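Local coordinates for protein putative oxidoreductase (Bacteroides fragilis NCTC 9343, PDB 3FHL) that probably acts as a nucleotide-dependent oxidoreductase of the Gfo/Idh/MocA family, with a Rossmann domain expected to hold the dinucleotide, at residues Gly9-Phe13 and Lys35-Arg39; Ser16-His21 and Ile69-Thr73; Asp75-Tyr79 and Val94-Thr99. All blocks are in the same frame, centred on the assembly; numbering follows the deposited sequence. Where two conformers were deposited one is given.

Contact 1 (Gly9-Phe13 and Lys35-Arg39); sequences GLAAF and KIVER
Lys35 meets Gly9 and Leu10 through its carbonyl oxygen: Leu10 N donates to Lys35 O at 2.8 Å, nearly straight at 168°, and Gly9 CA adds a C-H contact to the same oxygen at 3.3 Å. The lysine side chain leads away, to a salt bridge with Asp63. At Ile36, the residue paired with Leu10 in the parallel ladder, the side chain takes over. Its CG2 branch, anti to the main-chain nitrogen, lies 3.9 Å from Phe13 CB, and the two side chains pass at a slant. Val37 completes the ladder, with Val37 N 3.0 Å from Leu10 O. Its CB then packs 3.4 Å from Ala11 O, while its own carbonyl makes no direct bond to 9-13. Instead a water links the two, accepting from Phe13 N at 2.7 Å and donating to Val37 O at 2.9 Å. Glu38 closes the contact with its aliphatic part, CG against Phe13 CB, and its carboxylate is engaged by Ser44 and Leu43 N. Strand 6-10, helix 15-27 and strand 31-37 form the first beta-alpha-beta unit of the Rossmann fold, and the turn after strand 6-10 probably corresponds, as in related Rossmann domains, to the dinucleotide-binding loop.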
ATOM      1  N   GLY C   9      -8.638  37.171 -18.933  1.00 32.31           N
ATOM      2  CA  GLY C   9     -10.069  36.896 -18.899  1.00 34.97           C
ATOM      3  C   GLY C   9     -10.365  35.559 -18.223  1.00 37.33           C
ATOM      4  O   GLY C   9      -9.781  34.532 -18.571  1.00 35.27           O
ATOM      5  N   LEU C  10     -11.272  35.580 -17.255  1.00 33.83           N
ATOM      6  CA  LEU C  10     -11.667  34.374 -16.519  1.00 32.70           C
ATOM      7  C   LEU C  10     -13.033  33.915 -17.022  1.00 34.69           C
ATOM      8  O   LEU C  10     -14.001  34.676 -16.976  1.00 33.16           O
ATOM      9  CB  LEU C  10     -11.685  34.662 -15.009  1.00 36.64           C
ATOM     10  CG  LEU C  10     -11.956  33.513 -14.014  1.00 35.10           C
ATOM     11  CD1 LEU C  10     -10.992  32.343 -14.207  1.00 29.14           C
ATOM     12  CD2 LEU C  10     -11.936  34.016 -12.568  1.00 33.64           C
ATOM     13  N   ALA C  11     -13.102  32.673 -17.505  1.00 30.87           N
ATOM     14  CA  ALA C  11     -14.296  32.168 -18.203  1.00 34.98           C
ATOM     15  C   ALA C  11     -15.501  31.867 -17.305  1.00 36.40           C
ATOM     16  O   ALA C  11     -16.620  31.782 -17.799  1.00 41.03           O
ATOM     17  CB  ALA C  11     -13.947  30.950 -19.051  1.00 30.84           C
ATOM     18  N   ALA C  12     -15.281  31.720 -15.997  1.00 39.41           N
ATOM     19  CA  ALA C  12     -16.385  31.450 -15.056  1.00 35.49           C
ATOM     20  C   ALA C  12     -16.078  31.895 -13.627  1.00 35.25           C
ATOM     21  O   ALA C  12     -14.927  31.844 -13.175  1.00 37.22           O
ATOM     22  CB  ALA C  12     -16.772  29.957 -15.086  1.00 35.94           C
ATOM     23  N   PHE C  13     -17.107  32.337 -12.915  1.00 35.56           N
ATOM     24  CA  PHE C  13     -16.946  32.668 -11.505  1.00 39.15           C
ATOM     25  C   PHE C  13     -17.730  31.690 -10.612  1.00 42.00           C
ATOM     26  O   PHE C  13     -18.349  32.084  -9.618  1.00 43.98           O
ATOM     27  CB  PHE C  13     -17.331  34.129 -11.243  1.00 37.66           C
ATOM     28  CG  PHE C  13     -16.675  34.731 -10.024  1.00 37.51           C
ATOM     29  CD1 PHE C  13     -15.295  34.921  -9.978  1.00 38.52           C
ATOM     30  CD2 PHE C  13     -17.448  35.142  -8.937  1.00 39.47           C
ATOM     31  CE1 PHE C  13     -14.687  35.498  -8.856  1.00 40.12           C
ATOM     32  CE2 PHE C  13     -16.855  35.709  -7.808  1.00 38.43           C
ATOM     33  CZ  PHE C  13     -15.468  35.893  -7.771  1.00 43.70           C
ATOM     34  N   LYS C  35     -11.160  40.786 -17.027  1.00 36.54           N
ATOM     35  CA  LYS C  35     -12.548  40.489 -17.342  1.00 40.57           C
ATOM     36  C   LYS C  35     -13.032  39.150 -16.802  1.00 42.00           C
ATOM     37  O   LYS C  35     -12.344  38.147 -16.924  1.00 39.01           O
ATOM     38  CB  LYS C  35     -12.775  40.562 -18.851  1.00 39.13           C
ATOM     39  CG  LYS C  35     -13.241  41.915 -19.300  1.00 46.11           C
ATOM     40  CD  LYS C  35     -13.427  41.979 -20.795  1.00 40.57           C
ATOM     41  CE  LYS C  35     -13.868  43.375 -21.161  1.00 41.17           C
ATOM     42  NZ  LYS C  35     -13.729  43.696 -22.607  1.00 41.22           N
ATOM     43  N   ILE C  36     -14.224  39.146 -16.209  1.00 40.47           N
ATOM     44  CA  ILE C  36     -14.828  37.917 -15.688  1.00 37.16           C
ATOM     45  C   ILE C  36     -16.184  37.671 -16.351  1.00 42.69           C
ATOM     46  O   ILE C  36     -17.064  38.533 -16.318  1.00 40.97           O
ATOM     47  CB  ILE C  36     -14.981  37.956 -14.133  1.00 38.87           C
ATOM     48  CG1 ILE C  36     -13.615  38.146 -13.453  1.00 32.13           C
ATOM     49  CG2 ILE C  36     -15.651  36.690 -13.617  1.00 37.65           C
ATOM     50  CD1 ILE C  36     -13.692  38.561 -11.988  1.00 34.82           C
ATOM     51  N   VAL C  37     -16.346  36.500 -16.963  1.00 39.19           N
ATOM     52  CA  VAL C  37     -17.658  36.081 -17.453  1.00 39.83           C
ATOM     53  C   VAL C  37     -18.572  35.657 -16.295  1.00 42.56           C
ATOM     54  O   VAL C  37     -18.289  34.704 -15.555  1.00 40.72           O
ATOM     55  CB  VAL C  37     -17.580  34.929 -18.459  1.00 35.74           C
ATOM     56  CG1 VAL C  37     -18.970  34.605 -19.019  1.00 38.98           C
ATOM     57  CG2 VAL C  37     -16.631  35.265 -19.582  1.00 36.89           C
ATOM     58  N   GLU C  38     -19.659  36.396 -16.140  1.00 42.17           N
ATOM     59  CA  GLU C  38     -20.767  35.981 -15.299  1.00 42.70           C
ATOM     60  C   GLU C  38     -22.003  36.135 -16.169  1.00 46.63           C
ATOM     61  O   GLU C  38     -22.320  37.250 -16.590  1.00 48.65           O
ATOM     62  CB  GLU C  38     -20.867  36.861 -14.054  1.00 41.50           C
ATOM     63  CG  GLU C  38     -19.711  36.710 -13.063  1.00 39.33           C
ATOM     64  CD  GLU C  38     -20.053  37.246 -11.681  1.00 49.81           C
ATOM     65  OE1 GLU C  38     -19.365  38.177 -11.215  1.00 47.29           O
ATOM     66  OE2 GLU C  38     -21.020  36.746 -11.065  1.00 52.78           O
ATOM     67  N   ARG C  39     -22.681  35.023 -16.460  1.00 48.12           N
ATOM     68  CA  ARG C  39     -23.817  35.027 -17.395  1.00 51.02           C
ATOM     69  C   ARG C  39     -25.044  35.809 -16.915  1.00 48.97           C
ATOM     70  O   ARG C  39     -25.784  36.352 -17.737  1.00 48.21           O
ATOM     71  CB  ARG C  39     -24.210  33.604 -17.798  1.00 50.97           C
ATOM     72  CG  ARG C  39     -23.241  32.946 -18.786  1.00 57.80           C
ATOM     73  CD  ARG C  39     -23.826  31.667 -19.390  1.00 63.11           C
ATOM     74  NE  ARG C  39     -23.809  30.538 -18.452  1.00 77.43           N
ATOM     75  CZ  ARG C  39     -24.226  29.302 -18.735  1.00 78.55           C
ATOM     76  NH1 ARG C  39     -24.161  28.354 -17.809  1.00 79.21           N
ATOM     77  NH2 ARG C  39     -24.708  29.008 -19.939  1.00 74.46           N
TER
HETATM   78  O   HOH W   1     -19.625  32.995 -13.661  1.00 47.25           O

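Contact 2 (Ser16-His21 and Ile69-Thr73); sequences SGQVFH and IVVNT
Val70 CG1 sits squarely over the imidazole of His21, 3.9 Å from the ring centroid and only 7° off its normal, a CH-pi contact in which the methyl lies over the face of the ring, about equally far from CG and ND1. With CG1 anti to the backbone nitrogen (chi1 179°), the valine presents this branch to the helix. Phe20 CB covers the opposite face, so the imidazole is sandwiched between aliphatic carbons. Beside it, the amide of Asn72 stands almost perpendicular to the ring, at 86°, and its ND2 slips in 3.4 Å from Gly17 CA, where the glycine leaves the helix surface low. That amide nitrogen donates to Ala12 O.

Around Ser16 the packing gives way to water. Two waters lie between its hydroxyl and Asn72 O, but the serine is modelled in two positions, so these links are uncertain. The imidazole nitrogens turn to other elements, ND1 to Tyr311 and NE2 to Glu95. The chemistry thus implies a contact in which the CH-pi stack and the close fit of amide against glycine bring helix and strand together, while His21 and Asn72 are also bonded to partners in other elements of the fold.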
ATOM      1  N   SER C  16     -14.456  26.954  -8.845  1.00 35.33           N
ATOM      2  CA  SER C  16     -13.073  26.950  -9.329  0.50 35.36           C
ATOM      3  C   SER C  16     -12.548  28.370  -9.556  1.00 35.25           C
ATOM      4  O   SER C  16     -11.412  28.673  -9.191  1.00 34.73           O
ATOM      5  CB  SER C  16     -12.939  26.124 -10.602  0.50 34.82           C
ATOM      6  OG  SER C  16     -13.540  26.780 -11.704  0.50 33.67           O
ATOM      7  N   GLY C  17     -13.387  29.224 -10.145  1.00 34.68           N
ATOM      8  CA  GLY C  17     -13.077  30.640 -10.351  1.00 35.25           C
ATOM      9  C   GLY C  17     -12.776  31.365  -9.061  1.00 36.27           C
ATOM     10  O   GLY C  17     -11.769  32.053  -8.955  1.00 31.73           O
ATOM     11  N   GLN C  18     -13.633  31.168  -8.061  1.00 33.12           N
ATOM     12  CA  GLN C  18     -13.506  31.855  -6.789  1.00 34.73           C
ATOM     13  C   GLN C  18     -12.409  31.306  -5.891  1.00 30.27           C
ATOM     14  O   GLN C  18     -11.962  31.997  -4.985  1.00 35.71           O
ATOM     15  CB  GLN C  18     -14.831  31.798  -6.029  1.00 36.06           C
ATOM     16  CG  GLN C  18     -15.974  32.466  -6.740  1.00 39.67           C
ATOM     17  CD  GLN C  18     -17.283  32.362  -5.987  1.00 52.47           C
ATOM     18  OE1 GLN C  18     -17.343  32.628  -4.787  1.00 54.70           O
ATOM     19  NE2 GLN C  18     -18.346  31.985  -6.695  1.00 46.66           N
ATOM     20  N   VAL C  19     -11.997  30.061  -6.121  1.00 34.42           N
ATOM     21  CA  VAL C  19     -11.053  29.383  -5.212  1.00 32.30           C
ATOM     22  C   VAL C  19      -9.635  29.356  -5.778  1.00 32.43           C
ATOM     23  O   VAL C  19      -8.692  29.789  -5.124  1.00 33.98           O
ATOM     24  CB  VAL C  19     -11.563  27.940  -4.833  1.00 33.66           C
ATOM     25  CG1 VAL C  19     -10.509  27.133  -4.089  1.00 27.31           C
ATOM     26  CG2 VAL C  19     -12.811  28.043  -3.974  1.00 32.64           C
ATOM     27  N   PHE C  20      -9.493  28.877  -7.010  1.00 31.60           N
ATOM     28  CA  PHE C  20      -8.170  28.577  -7.566  1.00 30.44           C
ATOM     29  C   PHE C  20      -7.559  29.650  -8.466  1.00 35.56           C
ATOM     30  O   PHE C  20      -6.331  29.706  -8.616  1.00 37.00           O
ATOM     31  CB  PHE C  20      -8.223  27.249  -8.340  1.00 31.09           C
ATOM     32  CG  PHE C  20      -8.530  26.057  -7.473  1.00 29.08           C
ATOM     33  CD1 PHE C  20      -7.602  25.610  -6.531  1.00 32.76           C
ATOM     34  CD2 PHE C  20      -9.744  25.395  -7.585  1.00 39.76           C
ATOM     35  CE1 PHE C  20      -7.882  24.517  -5.713  1.00 39.94           C
ATOM     36  CE2 PHE C  20     -10.034  24.301  -6.780  1.00 40.74           C
ATOM     37  CZ  PHE C  20      -9.098  23.861  -5.840  1.00 39.66           C
ATOM     38  N   HIS C  21      -8.402  30.476  -9.081  1.00 34.77           N
ATOM     39  CA  HIS C  21      -7.932  31.360 -10.142  1.00 34.78           C
ATOM     40  C   HIS C  21      -7.960  32.843  -9.798  1.00 30.87           C
ATOM     41  O   HIS C  21      -6.908  33.463  -9.697  1.00 32.03           O
ATOM     42  CB  HIS C  21      -8.696  31.073 -11.429  1.00 32.95           C
ATOM     43  CG  HIS C  21      -8.569  29.656 -11.872  1.00 33.18           C
ATOM     44  ND1 HIS C  21      -7.353  29.086 -12.186  1.00 27.99           N
ATOM     45  CD2 HIS C  21      -9.493  28.683 -12.015  1.00 30.84           C
ATOM     46  CE1 HIS C  21      -7.540  27.824 -12.527  1.00 31.39           C
ATOM     47  NE2 HIS C  21      -8.829  27.554 -12.428  1.00 34.78           N
ATOM     48  N   ILE C  69      -6.640  33.721 -21.532  1.00 32.76           N
ATOM     49  CA  ILE C  69      -7.964  33.280 -21.122  1.00 33.11           C
ATOM     50  C   ILE C  69      -7.852  31.995 -20.293  1.00 33.98           C
ATOM     51  O   ILE C  69      -7.184  31.045 -20.690  1.00 31.91           O
ATOM     52  CB  ILE C  69      -8.920  33.084 -22.333  1.00 32.87           C
ATOM     53  CG1 ILE C  69      -9.251  34.443 -22.969  1.00 36.11           C
ATOM     54  CG2 ILE C  69     -10.236  32.394 -21.909  1.00 31.33           C
ATOM     55  CD1 ILE C  69     -10.099  34.340 -24.232  1.00 37.02           C
ATOM     56  N   VAL C  70      -8.493  32.004 -19.126  1.00 33.63           N
ATOM     57  CA  VAL C  70      -8.576  30.831 -18.259  1.00 32.12           C
ATOM     58  C   VAL C  70      -9.926  30.158 -18.480  1.00 34.03           C
ATOM     59  O   VAL C  70     -10.978  30.703 -18.101  1.00 34.58           O
ATOM     60  CB  VAL C  70      -8.382  31.213 -16.772  1.00 31.85           C
ATOM     61  CG1 VAL C  70      -8.501  29.970 -15.863  1.00 36.24           C
ATOM     62  CG2 VAL C  70      -7.021  31.884 -16.571  1.00 26.82           C
ATOM     63  N   VAL C  71      -9.890  28.982 -19.105  1.00 32.67           N
ATOM     64  CA  VAL C  71     -11.100  28.209 -19.430  1.00 34.22           C
ATOM     65  C   VAL C  71     -11.462  27.299 -18.237  1.00 38.08           C
ATOM     66  O   VAL C  71     -10.868  26.230 -18.038  1.00 36.79           O
ATOM     67  CB  VAL C  71     -10.923  27.428 -20.775  1.00 33.75           C
ATOM     68  CG1 VAL C  71     -12.133  26.537 -21.115  1.00 32.34           C
ATOM     69  CG2 VAL C  71     -10.673  28.409 -21.923  1.00 31.54           C
ATOM     70  N   ASN C  72     -12.414  27.756 -17.429  1.00 32.75           N
ATOM     71  CA  ASN C  72     -12.834  27.017 -16.232  1.00 36.67           C
ATOM     72  C   ASN C  72     -14.359  26.883 -16.162  1.00 40.10           C
ATOM     73  O   ASN C  72     -14.960  26.902 -15.084  1.00 42.79           O
ATOM     74  CB  ASN C  72     -12.273  27.688 -14.977  1.00 32.60           C
ATOM     75  CG  ASN C  72     -12.831  29.077 -14.758  1.00 38.82           C
ATOM     76  OD1 ASN C  72     -13.082  29.816 -15.706  1.00 36.47           O
ATOM     77  ND2 ASN C  72     -13.053  29.429 -13.506  1.00 33.20           N
ATOM     78  N   THR C  73     -14.958  26.752 -17.342  1.00 42.02           N
ATOM     79  CA  THR C  73     -16.402  26.612 -17.534  1.00 46.53           C
ATOM     80  C   THR C  73     -16.824  25.134 -17.343  1.00 51.64           C
ATOM     81  O   THR C  73     -15.950  24.292 -17.101  1.00 48.65           O
ATOM     82  CB  THR C  73     -16.770  27.111 -18.949  1.00 44.29           C
ATOM     83  OG1 THR C  73     -15.804  26.639 -19.894  1.00 49.72           O
ATOM     84  CG2 THR C  73     -16.806  28.618 -18.995  1.00 45.65           C
TER
HETATM   85  O   HOH W   2     -15.712  28.264 -11.968  1.00 39.32           O
HETATM   86  O   HOH W   3     -15.248  24.637 -13.176  1.00 62.63           O

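Contact 3 (Asp75-Tyr79 and Val94-Thr99); sequences DNTHY and VEKPFT
His78 carries its CG anti to the carbonyl carbon (chi1 -76°), which sends the imidazole toward Pro97 and Glu95 in the turn after strand 91-95, and ND1 is the atom that does most of the work. Its N-H is shared between two carbonyls: Pro97 O at 2.8 Å from His78 ND1, with an N-H...O angle of 132°, and Glu95 O at 2.9 Å from the same nitrogen, a weak and more bent bond. The two acceptors are placed differently. Glu95 O lies at the ring edge near its plane, whereas Pro97 O is tilted 30° from that plane, and the nitrogen in turn stands above the proline's carbonyl plane. Val94 comes alongside, its side chain running counter to the imidazole, with CG1 3.6 Å from His78 ND1. Nearer the helix backbone, His78 CB rests 3.3 Å from Phe98 O, a buried carbonyl for which the model holds no polar partner.

Two flanking pairs extend this centre. The Asp75 side chain crosses the Pro97 ring at about a right angle, Asp75 CG lying 3.5 Å from Pro97 CD, and a water donates to both Asp75 O and Pro97 O. On the other flank Tyr79 CB meets Thr99 CG2 at 3.8 Å, while the tyrosine hydroxyl reaches Glu107.

The peptide before Pro97 is cis, which shapes the turn that offers two carbonyls to one histidine; Glu95-Lys96-Pro97 matches the EKP signature of the Gfo/Idh/MocA family. His78 NE2 lies unusually close to Thr73 O, probably hydrogen-bonded, so the ring probably links the segments following two neighbouring strands. The contact lies where helix 78-87 starts between strands 68-71 and 91-95 of one beta-alpha-beta unit, with helix 102-115 beside Tyr79 and Thr99 and helix 328-347 packing on Phe98.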
ATOM      1  N   ASP C  75     -17.671  21.236 -17.987  1.00 56.94           N
ATOM      2  CA  ASP C  75     -16.790  20.281 -18.677  1.00 60.34           C
ATOM      3  C   ASP C  75     -16.995  20.108 -20.187  1.00 60.75           C
ATOM      4  O   ASP C  75     -16.019  19.934 -20.923  1.00 62.33           O
ATOM      5  CB  ASP C  75     -16.877  18.898 -18.006  1.00 67.58           C
ATOM      6  CG  ASP C  75     -16.630  18.938 -16.493  1.00 76.13           C
ATOM      7  OD1 ASP C  75     -16.368  20.029 -15.929  1.00 82.88           O
ATOM      8  OD2 ASP C  75     -16.692  17.856 -15.865  1.00 79.26           O
ATOM      9  N   ASN C  76     -18.253  20.158 -20.634  1.00 60.69           N
ATOM     10  CA  ASN C  76     -18.594  19.928 -22.044  0.50 61.57           C
ATOM     11  C   ASN C  76     -18.129  21.018 -23.012  1.00 59.67           C
ATOM     12  O   ASN C  76     -17.972  20.771 -24.214  1.00 59.71           O
ATOM     13  CB  ASN C  76     -20.100  19.688 -22.203  0.50 60.89           C
ATOM     14  CG  ASN C  76     -20.478  18.226 -22.053  0.50 63.90           C
ATOM     15  OD1 ASN C  76     -21.376  17.881 -21.281  0.50 63.86           O
ATOM     16  ND2 ASN C  76     -19.793  17.356 -22.791  0.50 59.76           N
ATOM     17  N   THR C  77     -17.908  22.220 -22.489  1.00 54.78           N
ATOM     18  CA  THR C  77     -17.485  23.345 -23.315  1.00 53.37           C
ATOM     19  C   THR C  77     -15.977  23.396 -23.604  1.00 52.42           C
ATOM     20  O   THR C  77     -15.567  24.088 -24.530  1.00 56.71           O
ATOM     21  CB  THR C  77     -17.912  24.709 -22.702  1.00 57.17           C
ATOM     22  OG1 THR C  77     -17.181  24.948 -21.494  1.00 54.42           O
ATOM     23  CG2 THR C  77     -19.417  24.744 -22.412  1.00 49.68           C
ATOM     24  N   HIS C  78     -15.168  22.655 -22.843  1.00 46.71           N
ATOM     25  CA  HIS C  78     -13.710  22.906 -22.781  1.00 43.44           C
ATOM     26  C   HIS C  78     -12.952  22.826 -24.102  1.00 41.97           C
ATOM     27  O   HIS C  78     -12.129  23.688 -24.381  1.00 38.05           O
ATOM     28  CB  HIS C  78     -13.029  22.052 -21.709  1.00 42.23           C
ATOM     29  CG  HIS C  78     -13.264  22.537 -20.311  1.00 41.54           C
ATOM     30  ND1 HIS C  78     -12.479  22.151 -19.247  1.00 37.97           N
ATOM     31  CD2 HIS C  78     -14.193  23.384 -19.805  1.00 37.93           C
ATOM     32  CE1 HIS C  78     -12.917  22.735 -18.145  1.00 39.59           C
ATOM     33  NE2 HIS C  78     -13.959  23.485 -18.455  1.00 42.01           N
ATOM     34  N   TYR C  79     -13.245  21.818 -24.915  1.00 37.31           N
ATOM     35  CA  TYR C  79     -12.661  21.729 -26.252  1.00 39.05           C
ATOM     36  C   TYR C  79     -13.081  22.915 -27.129  1.00 41.18           C
ATOM     37  O   TYR C  79     -12.227  23.554 -27.748  1.00 41.70           O
ATOM     38  CB  TYR C  79     -13.047  20.407 -26.919  1.00 42.12           C
ATOM     39  CG  TYR C  79     -12.823  20.353 -28.414  1.00 38.62           C
ATOM     40  CD1 TYR C  79     -11.537  20.284 -28.946  1.00 40.15           C
ATOM     41  CD2 TYR C  79     -13.907  20.359 -29.299  1.00 46.10           C
ATOM     42  CE1 TYR C  79     -11.331  20.221 -30.321  1.00 39.39           C
ATOM     43  CE2 TYR C  79     -13.712  20.300 -30.677  1.00 44.45           C
ATOM     44  CZ  TYR C  79     -12.427  20.224 -31.177  1.00 44.23           C
ATOM     45  OH  TYR C  79     -12.240  20.162 -32.534  1.00 47.35           O
ATOM     46  N   VAL C  94      -6.579  25.737 -19.605  1.00 33.20           N
ATOM     47  CA  VAL C  94      -7.781  24.913 -19.471  1.00 33.79           C
ATOM     48  C   VAL C  94      -7.753  24.126 -18.162  1.00 35.81           C
ATOM     49  O   VAL C  94      -6.735  23.540 -17.784  1.00 31.16           O
ATOM     50  CB  VAL C  94      -7.983  23.904 -20.628  1.00 31.85           C
ATOM     51  CG1 VAL C  94      -9.461  23.476 -20.720  1.00 36.19           C
ATOM     52  CG2 VAL C  94      -7.524  24.478 -21.957  1.00 37.00           C
ATOM     53  N   GLU C  95      -8.886  24.132 -17.478  1.00 35.49           N
ATOM     54  CA  GLU C  95      -9.092  23.248 -16.344  1.00 39.33           C
ATOM     55  C   GLU C  95      -9.401  21.843 -16.804  1.00 33.96           C
ATOM     56  O   GLU C  95      -9.948  21.641 -17.897  1.00 38.44           O
ATOM     57  CB  GLU C  95     -10.239  23.753 -15.497  1.00 34.32           C
ATOM     58  CG  GLU C  95      -9.785  24.734 -14.466  1.00 42.30           C
ATOM     59  CD  GLU C  95     -10.716  24.802 -13.288  1.00 45.97           C
ATOM     60  OE1 GLU C  95     -11.944  24.651 -13.479  1.00 46.41           O
ATOM     61  OE2 GLU C  95     -10.218  25.030 -12.161  1.00 46.29           O
ATOM     62  N   LYS C  96      -9.048  20.872 -15.963  1.00 37.62           N
ATOM     63  CA  LYS C  96      -9.500  19.491 -16.129  1.00 38.25           C
ATOM     64  C   LYS C  96     -11.018  19.427 -15.972  1.00 39.36           C
ATOM     65  O   LYS C  96     -11.568  20.057 -15.063  1.00 40.52           O
ATOM     66  CB  LYS C  96      -8.837  18.580 -15.102  1.00 34.32           C
ATOM     67  CG  LYS C  96      -7.354  18.345 -15.353  1.00 32.33           C
ATOM     68  CD  LYS C  96      -6.633  18.019 -14.051  1.00 39.95           C
ATOM     69  CE  LYS C  96      -7.199  16.766 -13.390  1.00 42.89           C
ATOM     70  NZ  LYS C  96      -6.549  16.518 -12.062  1.00 46.83           N
ATOM     71  N   PRO C  97     -11.699  18.673 -16.853  1.00 41.52           N
ATOM     72  CA  PRO C  97     -11.150  17.875 -17.958  1.00 42.21           C
ATOM     73  C   PRO C  97     -10.774  18.732 -19.169  1.00 42.00           C
ATOM     74  O   PRO C  97     -11.580  19.548 -19.629  1.00 40.98           O
ATOM     75  CB  PRO C  97     -12.294  16.909 -18.311  1.00 38.86           C
ATOM     76  CG  PRO C  97     -13.411  17.206 -17.331  1.00 42.45           C
ATOM     77  CD  PRO C  97     -13.163  18.567 -16.794  1.00 42.81           C
ATOM     78  N   PHE C  98      -9.538  18.554 -19.636  1.00 36.64           N
ATOM     79  CA  PHE C  98      -8.983  19.269 -20.788  1.00 37.81           C
ATOM     80  C   PHE C  98      -9.929  19.175 -21.984  1.00 42.61           C
ATOM     81  O   PHE C  98     -10.441  20.194 -22.450  1.00 42.27           O
ATOM     82  CB  PHE C  98      -7.581  18.706 -21.095  1.00 33.18           C
ATOM     83  CG  PHE C  98      -6.912  19.267 -22.337  1.00 37.99           C
ATOM     84  CD1 PHE C  98      -7.038  20.607 -22.705  1.00 37.50           C
ATOM     85  CD2 PHE C  98      -6.101  18.444 -23.111  1.00 37.32           C
ATOM     86  CE1 PHE C  98      -6.406  21.091 -23.844  1.00 36.04           C
ATOM     87  CE2 PHE C  98      -5.456  18.924 -24.238  1.00 35.63           C
ATOM     88  CZ  PHE C  98      -5.610  20.244 -24.610  1.00 31.87           C
ATOM     89  N   THR C  99     -10.167  17.958 -22.468  1.00 42.23           N
ATOM     90  CA  THR C  99     -11.128  17.726 -23.544  1.00 42.86           C
ATOM     91  C   THR C  99     -11.918  16.460 -23.256  1.00 48.52           C
ATOM     92  O   THR C  99     -11.543  15.672 -22.379  1.00 46.53           O
ATOM     93  CB  THR C  99     -10.444  17.538 -24.905  1.00 40.57           C
ATOM     94  OG1 THR C  99      -9.378  16.589 -24.774  1.00 43.59           O
ATOM     95  CG2 THR C  99      -9.889  18.849 -25.434  1.00 42.38           C
TER
HETATM   96  O   HOH W   4     -13.706  18.747 -21.396  1.00 48.44           O

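How the contacts relate
All three contacts lie near the C-terminal ends of the strands of the same parallel Rossmann sheet, but they join its elements differently. Contact 1 pairs strand with strand, contact 2 sets helix 15-27 against strand 68-71, and contact 3 docks the start of helix 78-87 on the turn after strand 91-95. Contacts 1 and 2 are buried; contact 3 is partly so, with Asp75 exposed. Main-chain bonds dominate contact 1, close packing contact 2, and side-chain to main-chain bonding contact 3. Contact 2 touches contact 1 by a probable backbone bond, Gly9 O to Val70 N, and contact 3 through the Glu95 carboxylate beside Asn72 and His21, whereas contacts 1 and 3 stay about 7 Å apart at their nearest atoms.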